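Local coordinates for protein nucleoporin NUP170 (Chaetomium thermophilum, PDB 5HAX) that probably serves as a structural scaffold component of the nuclear pore complex, joining a beta-propeller to an alpha-helical domain, at residues 524-529 against 558-563; 464-469 against 487-492; 112-117 against 135-140; 75-80 against 475-480. All coordinates share one frame; numbering follows the deposited sequence.

Contact 1: residues 524-529 against 558-563; sequences ETIAAA and AAFIEY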
loop_
_atom_site.group_PDB
_atom_site.type_symbol
_atom_site.label_atom_id
_atom_site.label_comp_id
_atom_site.label_asym_id
_atom_site.label_seq_id
_atom_site.Cartn_x
_atom_site.Cartn_y
_atom_site.Cartn_z
ATOM N N GLU A 524 19.730 10.705 5.448
ATOM C CA GLU A 524 18.951 9.477 5.314
ATOM C C GLU A 524 19.834 8.244 5.467
ATOM O O GLU A 524 19.416 7.242 6.061
ATOM C CB GLU A 524 18.230 9.456 3.965
ATOM C CG GLU A 524 17.088 10.465 3.848
ATOM C CD GLU A 524 15.837 10.043 4.600
ATOM O OE1 GLU A 524 15.769 8.884 5.062
ATOM O OE2 GLU A 524 14.912 10.875 4.723
ATOM N N THR A 525 21.063 8.299 4.947
ATOM C CA THR A 525 21.962 7.154 5.048
ATOM C C THR A 525 22.378 6.910 6.494
ATOM O O THR A 525 22.373 5.768 6.968
ATOM C CB THR A 525 23.196 7.370 4.172
ATOM O OG1 THR A 525 22.792 7.644 2.824
ATOM C CG2 THR A 525 24.090 6.135 4.190
ATOM N N ILE A 526 22.760 7.972 7.207
ATOM C CA ILE A 526 23.170 7.820 8.598
ATOM C C ILE A 526 21.983 7.417 9.461
ATOM O O ILE A 526 22.143 6.689 10.450
ATOM C CB ILE A 526 23.824 9.125 9.099
ATOM C CG1 ILE A 526 25.097 9.429 8.297
ATOM C CG2 ILE A 526 24.141 9.046 10.593
ATOM C CD1 ILE A 526 26.205 8.395 8.445
ATOM N N ALA A 527 20.779 7.872 9.109
ATOM C CA ALA A 527 19.586 7.446 9.834
ATOM C C ALA A 527 19.330 5.957 9.636
ATOM O O ALA A 527 18.887 5.269 10.564
ATOM C CB ALA A 527 18.378 8.265 9.382
ATOM N N ALA A 528 19.601 5.442 8.435
ATOM C CA ALA A 528 19.477 4.008 8.201
ATOM C C ALA A 528 20.493 3.229 9.026
ATOM O O ALA A 528 20.167 2.182 9.596
ATOM C CB ALA A 528 19.647 3.702 6.712
ATOM N N ALA A 529 21.732 3.723 9.098
ATOM C CA ALA A 529 22.743 3.071 9.921
ATOM C C ALA A 529 22.313 3.041 11.382
ATOM O O ALA A 529 22.419 2.009 12.054
ATOM C CB ALA A 529 24.085 3.788 9.767
ATOM N N ALA A 558 29.537 1.497 13.402
ATOM C CA ALA A 558 30.766 2.106 12.902
ATOM C C ALA A 558 30.469 3.147 11.832
ATOM O O ALA A 558 31.142 4.182 11.756
ATOM C CB ALA A 558 31.700 1.026 12.358
ATOM N N ALA A 559 29.463 2.893 10.992
ATOM C CA ALA A 559 29.105 3.855 9.956
ATOM C C ALA A 559 28.460 5.096 10.559
ATOM O O ALA A 559 28.684 6.215 10.084
ATOM C CB ALA A 559 28.168 3.204 8.939
ATOM N N PHE A 560 27.655 4.913 11.607
ATOM C CA PHE A 560 27.011 6.044 12.268
ATOM C C PHE A 560 28.043 6.974 12.895
ATOM O O PHE A 560 27.893 8.201 12.855
ATOM C CB PHE A 560 26.033 5.521 13.322
ATOM C CG PHE A 560 25.252 6.594 14.028
ATOM C CD1 PHE A 560 25.545 6.934 15.338
ATOM C CD2 PHE A 560 24.212 7.247 13.389
ATOM C CE1 PHE A 560 24.822 7.911 15.993
ATOM C CE2 PHE A 560 23.485 8.227 14.041
ATOM C CZ PHE A 560 23.791 8.559 15.344
ATOM N N ILE A 561 29.103 6.406 13.469
ATOM C CA ILE A 561 30.150 7.207 14.098
ATOM C C ILE A 561 31.046 7.850 13.045
ATOM O O ILE A 561 31.249 9.069 13.040
ATOM C CB ILE A 561 30.966 6.328 15.065
ATOM C CG1 ILE A 561 30.098 5.889 16.248
ATOM C CG2 ILE A 561 32.209 7.066 15.562
ATOM C CD1 ILE A 561 30.715 4.781 17.084
ATOM N N GLU A 562 31.589 7.037 12.137
ATOM C CA GLU A 562 32.678 7.489 11.273
ATOM C C GLU A 562 32.218 8.494 10.224
ATOM O O GLU A 562 32.995 9.380 9.845
ATOM C CB GLU A 562 33.325 6.285 10.587
ATOM C CG GLU A 562 34.113 5.383 11.525
ATOM C CD GLU A 562 35.442 5.987 11.935
ATOM O OE1 GLU A 562 35.757 5.974 13.144
ATOM O OE2 GLU A 562 36.177 6.469 11.045
ATOM N N TYR A 563 30.983 8.377 9.735
ATOM C CA TYR A 563 30.511 9.181 8.612
ATOM C C TYR A 563 29.386 10.132 9.006
ATOM O O TYR A 563 28.705 10.675 8.130
ATOM C CB TYR A 563 30.058 8.269 7.471
ATOM C CG TYR A 563 31.029 7.149 7.168
ATOM C CD1 TYR A 563 32.286 7.415 6.641
ATOM C CD2 TYR A 563 30.686 5.825 7.402
ATOM C CE1 TYR A 563 33.176 6.393 6.362
ATOM C CE2 TYR A 563 31.568 4.796 7.125
ATOM C CZ TYR A 563 32.810 5.086 6.606
ATOM O OH TYR A 563 33.690 4.063 6.329
#
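Glu524 OE2 is gripped by two cations, in salt bridges with Arg597 of helix 586-599 and Lys415 of helix 411-416. This charged end lies far from segment 558-563, and the contact itself is apolar, with no hydrogen bond across it. Ile526 has the largest share of it. Its CG1 branch stands beside the backbone N (chi1 -63°), and CG2 is anti to that N. CG2 presses on the Phe560 ring, 3.3 Å from Phe560 CD2, a tight approach for two carbons. The two side chains cross at about a right angle. The setting is the alpha-helical domain that follows the beta-propeller, where two helices pack closer to antiparallel than parallel, local axes 8.7 Å apart at 139°. The CD1 end of Ile526 reaches the C-terminal end of helix 549-562, where it lies 3.4 Å from Tyr563 O and 4.0 Å from Tyr563 CB. An alanine at Ile526 would probably loosen this packing, because the contacts of CG2 with the ring and of CD1 with the helix end would both be lost. One turn on, the small Ala529 allows close approach: its CB is 4.2 Å from Ala559 CB and 4.4 Å from Phe560 CB. Phe494 of helix 490-501 also touches Ala529.

Contact 2: residues 464-469 against 487-492; sequences AVQFDQ and RRRLVD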
loop_
_atom_site.group_PDB
_atom_site.type_symbol
_atom_site.label_atom_id
_atom_site.label_comp_id
_atom_site.label_asym_id
_atom_site.label_seq_id
_atom_site.Cartn_x
_atom_site.Cartn_y
_atom_site.Cartn_z
ATOM N N ALA A 464 9.454 7.556 5.541
ATOM C CA ALA A 464 8.848 7.996 6.790
ATOM C C ALA A 464 8.150 6.860 7.527
ATOM O O ALA A 464 8.048 6.901 8.760
ATOM C CB ALA A 464 7.856 9.123 6.509
ATOM N N VAL A 465 7.673 5.845 6.807
ATOM C CA VAL A 465 6.849 4.786 7.384
ATOM C C VAL A 465 7.605 3.468 7.499
ATOM O O VAL A 465 6.984 2.419 7.714
ATOM C CB VAL A 465 5.552 4.597 6.578
ATOM C CG1 VAL A 465 4.681 5.838 6.681
ATOM C CG2 VAL A 465 5.857 4.275 5.122
ATOM N N GLN A 466 8.935 3.492 7.371
ATOM C CA GLN A 466 9.720 2.262 7.431
ATOM C C GLN A 466 9.460 1.465 8.704
ATOM O O GLN A 466 9.564 0.234 8.695
ATOM C CB GLN A 466 11.214 2.583 7.333
ATOM C CG GLN A 466 11.682 3.026 5.958
ATOM C CD GLN A 466 13.169 3.331 5.931
ATOM O OE1 GLN A 466 13.988 2.457 5.648
ATOM N NE2 GLN A 466 13.524 4.576 6.234
ATOM N N PHE A 467 9.120 2.144 9.802
ATOM C CA PHE A 467 8.993 1.507 11.110
ATOM C C PHE A 467 7.577 1.578 11.671
ATOM O O PHE A 467 7.361 1.182 12.823
ATOM C CB PHE A 467 9.980 2.147 12.090
ATOM C CG PHE A 467 11.299 2.500 11.465
ATOM C CD1 PHE A 467 12.192 1.509 11.098
ATOM C CD2 PHE A 467 11.637 3.821 11.229
ATOM C CE1 PHE A 467 13.401 1.828 10.514
ATOM C CE2 PHE A 467 12.847 4.147 10.646
ATOM C CZ PHE A 467 13.730 3.149 10.287
ATOM N N ASP A 468 6.608 2.064 10.892
ATOM C CA ASP A 468 5.217 2.151 11.325
ATOM C C ASP A 468 4.315 1.098 10.704
ATOM O O ASP A 468 3.297 0.750 11.303
ATOM C CB ASP A 468 4.644 3.536 10.996
ATOM C CG ASP A 468 4.804 4.522 12.134
ATOM O OD1 ASP A 468 4.542 4.149 13.298
ATOM O OD2 ASP A 468 5.193 5.675 11.862
ATOM N N GLN A 469 4.657 0.596 9.520
ATOM C CA GLN A 469 3.872 -0.424 8.841
ATOM C C GLN A 469 4.826 -1.373 8.134
ATOM O O GLN A 469 5.862 -0.948 7.616
ATOM C CB GLN A 469 2.890 0.202 7.840
ATOM C CG GLN A 469 3.549 1.080 6.784
ATOM C CD GLN A 469 2.543 1.905 5.998
ATOM O OE1 GLN A 469 2.336 1.682 4.804
ATOM N NE2 GLN A 469 1.916 2.869 6.664
ATOM N N ARG A 487 8.364 -5.915 -0.764
ATOM C CA ARG A 487 9.084 -4.670 -0.984
ATOM C C ARG A 487 10.188 -4.516 0.054
ATOM O O ARG A 487 9.981 -4.770 1.245
ATOM C CB ARG A 487 8.107 -3.492 -0.905
ATOM C CG ARG A 487 8.737 -2.108 -0.890
ATOM C CD ARG A 487 9.497 -1.818 -2.166
ATOM N NE ARG A 487 9.906 -0.417 -2.238
ATOM C CZ ARG A 487 11.010 0.019 -2.837
ATOM N NH1 ARG A 487 11.844 -0.832 -3.424
ATOM N NH2 ARG A 487 11.285 1.315 -2.843
ATOM N N ARG A 488 11.366 -4.097 -0.399
ATOM C CA ARG A 488 12.511 -3.885 0.479
ATOM C C ARG A 488 12.680 -2.400 0.769
ATOM O O ARG A 488 12.625 -1.572 -0.146
ATOM C CB ARG A 488 13.786 -4.456 -0.142
ATOM C CG ARG A 488 13.818 -5.970 -0.094
ATOM C CD ARG A 488 14.992 -6.558 -0.846
ATOM N NE ARG A 488 16.205 -6.611 -0.036
ATOM C CZ ARG A 488 17.137 -7.555 -0.139
ATOM N NH1 ARG A 488 18.208 -7.513 0.642
ATOM N NH2 ARG A 488 17.004 -8.543 -1.017
ATOM N N ARG A 489 12.869 -2.077 2.046
ATOM C CA ARG A 489 13.085 -0.715 2.504
ATOM C C ARG A 489 14.568 -0.363 2.441
ATOM O O ARG A 489 15.431 -1.216 2.225
ATOM C CB ARG A 489 12.578 -0.546 3.937
ATOM C CG ARG A 489 11.135 -0.983 4.166
ATOM C CD ARG A 489 10.866 -1.217 5.649
ATOM N NE ARG A 489 11.648 -2.339 6.169
ATOM C CZ ARG A 489 11.768 -2.640 7.457
ATOM N NH1 ARG A 489 12.502 -3.681 7.826
ATOM N NH2 ARG A 489 11.165 -1.904 8.381
ATOM N N LEU A 490 14.859 0.923 2.647
ATOM C CA LEU A 490 16.246 1.370 2.724
ATOM C C LEU A 490 17.013 0.603 3.797
ATOM O O LEU A 490 18.135 0.143 3.561
ATOM C CB LEU A 490 16.289 2.873 2.997
ATOM C CG LEU A 490 17.656 3.461 3.360
ATOM C CD1 LEU A 490 18.674 3.190 2.261
ATOM C CD2 LEU A 490 17.537 4.954 3.633
ATOM N N VAL A 491 16.422 0.455 4.988
ATOM C CA VAL A 491 17.112 -0.239 6.075
ATOM C C VAL A 491 17.372 -1.695 5.714
ATOM O O VAL A 491 18.383 -2.272 6.128
ATOM C CB VAL A 491 16.313 -0.127 7.391
ATOM C CG1 VAL A 491 16.316 1.309 7.894
ATOM C CG2 VAL A 491 14.889 -0.650 7.216
ATOM N N ASP A 492 16.469 -2.314 4.947
ATOM C CA ASP A 492 16.711 -3.676 4.479
ATOM C C ASP A 492 17.891 -3.721 3.517
ATOM O O ASP A 492 18.746 -4.609 3.612
ATOM C CB ASP A 492 15.458 -4.235 3.807
ATOM C CG ASP A 492 14.249 -4.225 4.719
ATOM O OD1 ASP A 492 14.363 -4.690 5.873
ATOM O OD2 ASP A 492 13.184 -3.744 4.277
#
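A loop lies against the start of helix 490-501, just after the last propeller strand, and Arg489 is the N-cap residue of that helix. The tight part is at Gln466, which is held through its buried amide and its backbone oxygen. Its chain is extended beyond CG and brings OE1 tip to tip with Val491. OE1 accepts the Val491 N-H over 3.2 Å, with the donor nearly along the C=O axis (173°). Val491 CG1 packs against the same oxygen at 3.4 Å. The other end of the amide, Gln466 NE2, is bonded to Leu463 O, so both ends are held and the flat group is fixed in rotation. Arg489 bends at chi3 and sends NH2 to Gln466 O at 2.7 Å, with that oxygen in the guanidinium plane. Val491 CG2 lies over the centre of one guanidinium face.

The looser part is at Phe467, which is partly exposed. Val491 CG1 meets the edge of its ring, 4.0 Å from Phe467 CE1, while Gln466 CB covers one face. Helices 522-533 and 586-599 add contacts to this ring. Arg489 NE and NH1 form a side-on salt bridge with Asp492, NE to OD2 and NH1 to OD1. Asp492 OD2 also takes the Arg489 backbone N-H at 2.8 Å, on its anti lone pair.

Contact 3: residues 112-117 against 135-140; sequences HTITAV and LVVATT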
loop_
_atom_site.group_PDB
_atom_site.type_symbol
_atom_site.label_atom_id
_atom_site.label_comp_id
_atom_site.label_asym_id
_atom_site.label_seq_id
_atom_site.Cartn_x
_atom_site.Cartn_y
_atom_site.Cartn_z
ATOM N N HIS A 112 -24.813 -24.432 -12.947
ATOM C CA HIS A 112 -24.193 -24.133 -14.230
ATOM C C HIS A 112 -22.756 -23.656 -14.037
ATOM O O HIS A 112 -22.306 -23.384 -12.920
ATOM C CB HIS A 112 -25.008 -23.081 -14.994
ATOM C CG HIS A 112 -26.314 -23.596 -15.516
ATOM N ND1 HIS A 112 -27.508 -23.406 -14.856
ATOM C CD2 HIS A 112 -26.610 -24.302 -16.633
ATOM C CE1 HIS A 112 -28.485 -23.967 -15.546
ATOM N NE2 HIS A 112 -27.967 -24.519 -16.628
ATOM N N THR A 113 -22.041 -23.559 -15.159
ATOM C CA THR A 113 -20.619 -23.232 -15.143
ATOM C C THR A 113 -20.368 -21.889 -14.467
ATOM O O THR A 113 -21.031 -20.894 -14.769
ATOM C CB THR A 113 -20.078 -23.201 -16.575
ATOM O OG1 THR A 113 -20.400 -24.430 -17.238
ATOM C CG2 THR A 113 -18.566 -22.996 -16.584
ATOM N N ILE A 114 -19.394 -21.864 -13.561
ATOM C CA ILE A 114 -18.977 -20.626 -12.911
ATOM C C ILE A 114 -18.086 -19.846 -13.869
ATOM O O ILE A 114 -17.128 -20.393 -14.428
ATOM C CB ILE A 114 -18.245 -20.924 -11.591
ATOM C CG1 ILE A 114 -19.221 -21.511 -10.568
ATOM C CG2 ILE A 114 -17.601 -19.657 -11.026
ATOM C CD1 ILE A 114 -18.544 -22.117 -9.356
ATOM N N THR A 115 -18.389 -18.557 -14.042
ATOM C CA THR A 115 -17.640 -17.691 -14.942
ATOM C C THR A 115 -16.893 -16.569 -14.234
ATOM O O THR A 115 -16.007 -15.962 -14.843
ATOM C CB THR A 115 -18.582 -17.074 -15.989
ATOM O OG1 THR A 115 -19.660 -16.397 -15.333
ATOM C CG2 THR A 115 -19.146 -18.157 -16.906
ATOM N N ALA A 116 -17.218 -16.281 -12.977
ATOM C CA ALA A 116 -16.519 -15.248 -12.225
ATOM C C ALA A 116 -16.797 -15.439 -10.742
ATOM O O ALA A 116 -17.871 -15.908 -10.355
ATOM C CB ALA A 116 -16.945 -13.843 -12.669
ATOM N N VAL A 117 -15.811 -15.072 -9.925
ATOM C CA VAL A 117 -15.907 -15.137 -8.469
ATOM C C VAL A 117 -15.175 -13.931 -7.893
ATOM O O VAL A 117 -14.121 -13.536 -8.402
ATOM C CB VAL A 117 -15.311 -16.451 -7.914
ATOM C CG1 VAL A 117 -15.390 -16.479 -6.390
ATOM C CG2 VAL A 117 -16.020 -17.660 -8.509
ATOM N N LEU A 135 -19.282 -13.126 -0.725
ATOM C CA LEU A 135 -18.734 -13.903 -1.828
ATOM C C LEU A 135 -19.738 -13.888 -2.974
ATOM O O LEU A 135 -20.865 -14.372 -2.820
ATOM C CB LEU A 135 -18.436 -15.332 -1.381
ATOM C CG LEU A 135 -17.825 -16.279 -2.415
ATOM C CD1 LEU A 135 -16.415 -15.853 -2.781
ATOM C CD2 LEU A 135 -17.831 -17.700 -1.884
ATOM N N VAL A 136 -19.335 -13.324 -4.110
ATOM C CA VAL A 136 -20.177 -13.252 -5.302
ATOM C C VAL A 136 -19.727 -14.349 -6.257
ATOM O O VAL A 136 -18.554 -14.399 -6.643
ATOM C CB VAL A 136 -20.090 -11.873 -5.974
ATOM C CG1 VAL A 136 -21.109 -11.774 -7.103
ATOM C CG2 VAL A 136 -20.304 -10.761 -4.959
ATOM N N VAL A 137 -20.657 -15.220 -6.642
ATOM C CA VAL A 137 -20.387 -16.334 -7.547
ATOM C C VAL A 137 -21.298 -16.168 -8.756
ATOM O O VAL A 137 -22.525 -16.274 -8.635
ATOM C CB VAL A 137 -20.612 -17.693 -6.873
ATOM C CG1 VAL A 137 -20.352 -18.828 -7.857
ATOM C CG2 VAL A 137 -19.723 -17.834 -5.645
ATOM N N ALA A 138 -20.701 -15.924 -9.920
ATOM C CA ALA A 138 -21.441 -15.740 -11.163
ATOM C C ALA A 138 -21.322 -16.990 -12.024
ATOM O O ALA A 138 -20.215 -17.491 -12.251
ATOM C CB ALA A 138 -20.920 -14.523 -11.928
ATOM N N THR A 139 -22.461 -17.488 -12.499
ATOM C CA THR A 139 -22.518 -18.604 -13.434
ATOM C C THR A 139 -23.141 -18.130 -14.745
ATOM O O THR A 139 -23.504 -16.963 -14.901
ATOM C CB THR A 139 -23.319 -19.778 -12.859
ATOM O OG1 THR A 139 -24.717 -19.456 -12.855
ATOM C CG2 THR A 139 -22.864 -20.111 -11.443
ATOM N N THR A 140 -23.269 -19.060 -15.693
ATOM C CA THR A 140 -23.917 -18.743 -16.960
ATOM C C THR A 140 -25.423 -18.568 -16.817
ATOM O O THR A 140 -26.073 -18.159 -17.784
ATOM C CB THR A 140 -23.631 -19.835 -17.994
ATOM O OG1 THR A 140 -24.042 -21.107 -17.482
ATOM C CG2 THR A 140 -22.147 -19.884 -18.326
HETATM O O HOH W 1 -21.654 -15.472 -16.726
#
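The His112 imidazole is the one flat side chain here, and it hangs at the exposed end. The His112 side chain crosses that of Thr140 at about a right angle. Its root does the touching: His112 CB is 3.3 Å from Thr140 OG1. Inward from this end, strands 114-120 and 133-139 pair antiparallel in a four-stranded blade of the beta-propeller. A classic beta bulge interrupts the register. Thr115 and Ala116 both face Ala138, and their N-H groups converge on Ala138 O. The Thr115 N bond is 2.8 Å and lies in the carbonyl plane, whereas the Ala116 N bond is weak. Ala138 N returns a straight bond to Ala116 O (2.9 Å, 168°). Ala116 and Ala138 put their methyl groups on the sheet face that meets Ile179 of strand 178-181. Val117 and Val137 point to the other face. There Ile114 crosses Val137 obliquely, its CG1 4.0 Å from Val137 CG1. An alanine at Ile114 would probably leave Val137 and the Thr139 methyl less well packed, since CG1 and CD1 would be gone. Thr115 OG1 is hydrogen-bonded to Val176 O outside the pair. A water also donates to Thr115 OG1 (2.6 Å) and to Thr139 O (3.0 Å), bridging the strands beside the bulge.

Contact 4: residues 75-80 against 475-480; sequences LGLFAE and AVLTNT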
loop_
_atom_site.group_PDB
_atom_site.type_symbol
_atom_site.label_atom_id
_atom_site.label_comp_id
_atom_site.label_asym_id
_atom_site.label_seq_id
_atom_site.Cartn_x
_atom_site.Cartn_y
_atom_site.Cartn_z
ATOM N N LEU A 75 -8.751 -19.975 -12.046
ATOM C CA LEU A 75 -8.087 -19.710 -10.776
ATOM C C LEU A 75 -8.163 -18.224 -10.448
ATOM O O LEU A 75 -8.270 -17.381 -11.345
ATOM C CB LEU A 75 -6.612 -20.138 -10.812
ATOM C CG LEU A 75 -6.313 -21.632 -10.919
ATOM C CD1 LEU A 75 -4.847 -21.869 -11.253
ATOM C CD2 LEU A 75 -6.680 -22.327 -9.624
ATOM N N GLY A 76 -8.092 -17.905 -9.154
ATOM C CA GLY A 76 -8.130 -16.521 -8.712
ATOM C C GLY A 76 -7.606 -16.369 -7.301
ATOM O O GLY A 76 -7.345 -17.350 -6.598
ATOM N N LEU A 77 -7.470 -15.108 -6.887
ATOM C CA LEU A 77 -6.832 -14.740 -5.628
ATOM C C LEU A 77 -7.771 -13.922 -4.753
ATOM O O LEU A 77 -8.477 -13.035 -5.242
ATOM C CB LEU A 77 -5.561 -13.917 -5.875
ATOM C CG LEU A 77 -4.208 -14.550 -5.558
ATOM C CD1 LEU A 77 -3.094 -13.561 -5.864
ATOM C CD2 LEU A 77 -4.123 -15.011 -4.112
ATOM N N PHE A 78 -7.759 -14.223 -3.456
ATOM C CA PHE A 78 -8.318 -13.361 -2.414
ATOM C C PHE A 78 -7.169 -12.916 -1.510
ATOM O O PHE A 78 -7.089 -13.311 -0.343
ATOM C CB PHE A 78 -9.416 -14.089 -1.607
ATOM C CG PHE A 78 -10.657 -14.412 -2.399
ATOM C CD1 PHE A 78 -11.006 -13.680 -3.522
ATOM C CD2 PHE A 78 -11.483 -15.453 -2.005
ATOM C CE1 PHE A 78 -12.152 -13.982 -4.237
ATOM C CE2 PHE A 78 -12.626 -15.761 -2.716
ATOM C CZ PHE A 78 -12.961 -15.025 -3.834
ATOM N N ALA A 79 -6.278 -12.086 -2.058
ATOM C CA ALA A 79 -5.049 -11.727 -1.358
ATOM C C ALA A 79 -5.307 -10.977 -0.056
ATOM O O ALA A 79 -4.445 -10.990 0.830
ATOM C CB ALA A 79 -4.160 -10.881 -2.271
ATOM N N GLU A 80 -6.464 -10.325 0.080
ATOM C CA GLU A 80 -6.744 -9.546 1.284
ATOM C C GLU A 80 -6.816 -10.427 2.525
ATOM O O GLU A 80 -6.543 -9.956 3.636
ATOM C CB GLU A 80 -8.056 -8.779 1.112
ATOM C CG GLU A 80 -8.370 -7.803 2.240
ATOM C CD GLU A 80 -9.815 -7.343 2.226
ATOM O OE1 GLU A 80 -10.387 -7.202 1.123
ATOM O OE2 GLU A 80 -10.382 -7.134 3.320
ATOM N N ALA A 475 1.022 -11.227 -3.403
ATOM C CA ALA A 475 0.838 -12.625 -3.767
ATOM C C ALA A 475 0.719 -12.732 -5.282
ATOM O O ALA A 475 -0.203 -12.162 -5.875
ATOM C CB ALA A 475 -0.403 -13.197 -3.084
ATOM N N VAL A 476 1.646 -13.459 -5.900
ATOM C CA VAL A 476 1.667 -13.672 -7.343
ATOM C C VAL A 476 1.113 -15.073 -7.584
ATOM O O VAL A 476 1.795 -16.073 -7.344
ATOM C CB VAL A 476 3.076 -13.514 -7.923
ATOM C CG1 VAL A 476 3.068 -13.751 -9.432
ATOM C CG2 VAL A 476 3.631 -12.139 -7.600
ATOM N N LEU A 477 -0.127 -15.146 -8.064
ATOM C CA LEU A 477 -0.755 -16.428 -8.357
ATOM C C LEU A 477 -0.357 -16.896 -9.749
ATOM O O LEU A 477 -0.535 -16.167 -10.730
ATOM C CB LEU A 477 -2.275 -16.312 -8.255
ATOM C CG LEU A 477 -3.092 -17.537 -8.686
ATOM C CD1 LEU A 477 -2.862 -18.706 -7.739
ATOM C CD2 LEU A 477 -4.571 -17.189 -8.769
ATOM N N THR A 478 0.182 -18.107 -9.830
ATOM C CA THR A 478 0.455 -18.781 -11.094
ATOM C C THR A 478 -0.375 -20.059 -11.165
ATOM O O THR A 478 -1.125 -20.397 -10.244
ATOM C CB THR A 478 1.944 -19.105 -11.247
ATOM O OG1 THR A 478 2.301 -20.182 -10.372
ATOM C CG2 THR A 478 2.804 -17.887 -10.937
ATOM N N ASN A 479 -0.232 -20.774 -12.277
ATOM C CA ASN A 479 -0.917 -22.045 -12.462
ATOM C C ASN A 479 -0.295 -23.173 -11.651
ATOM O O ASN A 479 -0.822 -24.291 -11.674
ATOM C CB ASN A 479 -0.930 -22.424 -13.946
ATOM C CG ASN A 479 0.464 -22.536 -14.531
ATOM O OD1 ASN A 479 1.385 -21.837 -14.108
ATOM N ND2 ASN A 479 0.626 -23.418 -15.510
ATOM N N THR A 480 0.804 -22.907 -10.938
ATOM C CA THR A 480 1.471 -23.905 -10.114
ATOM C C THR A 480 1.515 -23.550 -8.634
ATOM O O THR A 480 1.736 -24.448 -7.815
ATOM C CB THR A 480 2.914 -24.127 -10.599
ATOM O OG1 THR A 480 3.708 -22.973 -10.298
ATOM C CG2 THR A 480 2.944 -24.390 -12.099
#
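Leu477 has CG anti to its backbone N (chi1 173°), which sends its CD2 methyl across to the other strand. Leu77 has chi1 at -111°, off the staggered positions, and an extended chi2. The two side chains slide past each other in opposite directions. Leu77 CD1 ends 3.7 Å from Leu477 CB and 3.9 Å from Ala475 CB. It also lies close to the backbone, 3.2 Å from Ala475 O. Leu477 CD2 rests on the backbone of Gly76, 3.5 Å from Gly76 C, and touches Leu75 CB at 4.1 Å. This is packing between two blades of the beta-propeller. The strands run nearly antiparallel (166°), but their local axes are 7.8 Å apart and no hydrogen bond joins them. Strand 73-78 is an outermost strand of its sheet. Strand 473-478 lies inside a sheet that also includes strand 50-57, so early and late parts of the chain share one blade, as in the Velcro closure of propellers. The Leu77 backbone N is bonded to Glu442 OE1 of that same blade. Beyond the leucines, Leu75 CD1 reaches the backbone near Asn479. There Thr478 OG1 accepts from Thr480 N at 3.2 Å, forming an ST turn, and is also hydrogen-bonded to Asn438 OD1.

Contacts 1, 2 and 4 are buried; contact 3 is partly buried and has an exposed end. Contacts 3 and 4 belong to the beta-propeller. Contact 3 joins strands within a blade through backbone bonds, and contact 4 packs two blades together, mainly through leucines, with no hydrogen bond between its segments. They touch where Phe78 CZ meets Leu135 CD1 and Val117 CG1. Contact 2 sits where the propeller chain passes into the helices and is the one built on side-chain hydrogen bonds across its segments. It touches contact 1, the apolar helix pair, through Leu490 packed on Ala528. Contacts 1 and 3 lie on opposite sides of the chain's centre, their own centres about 56 Å apart.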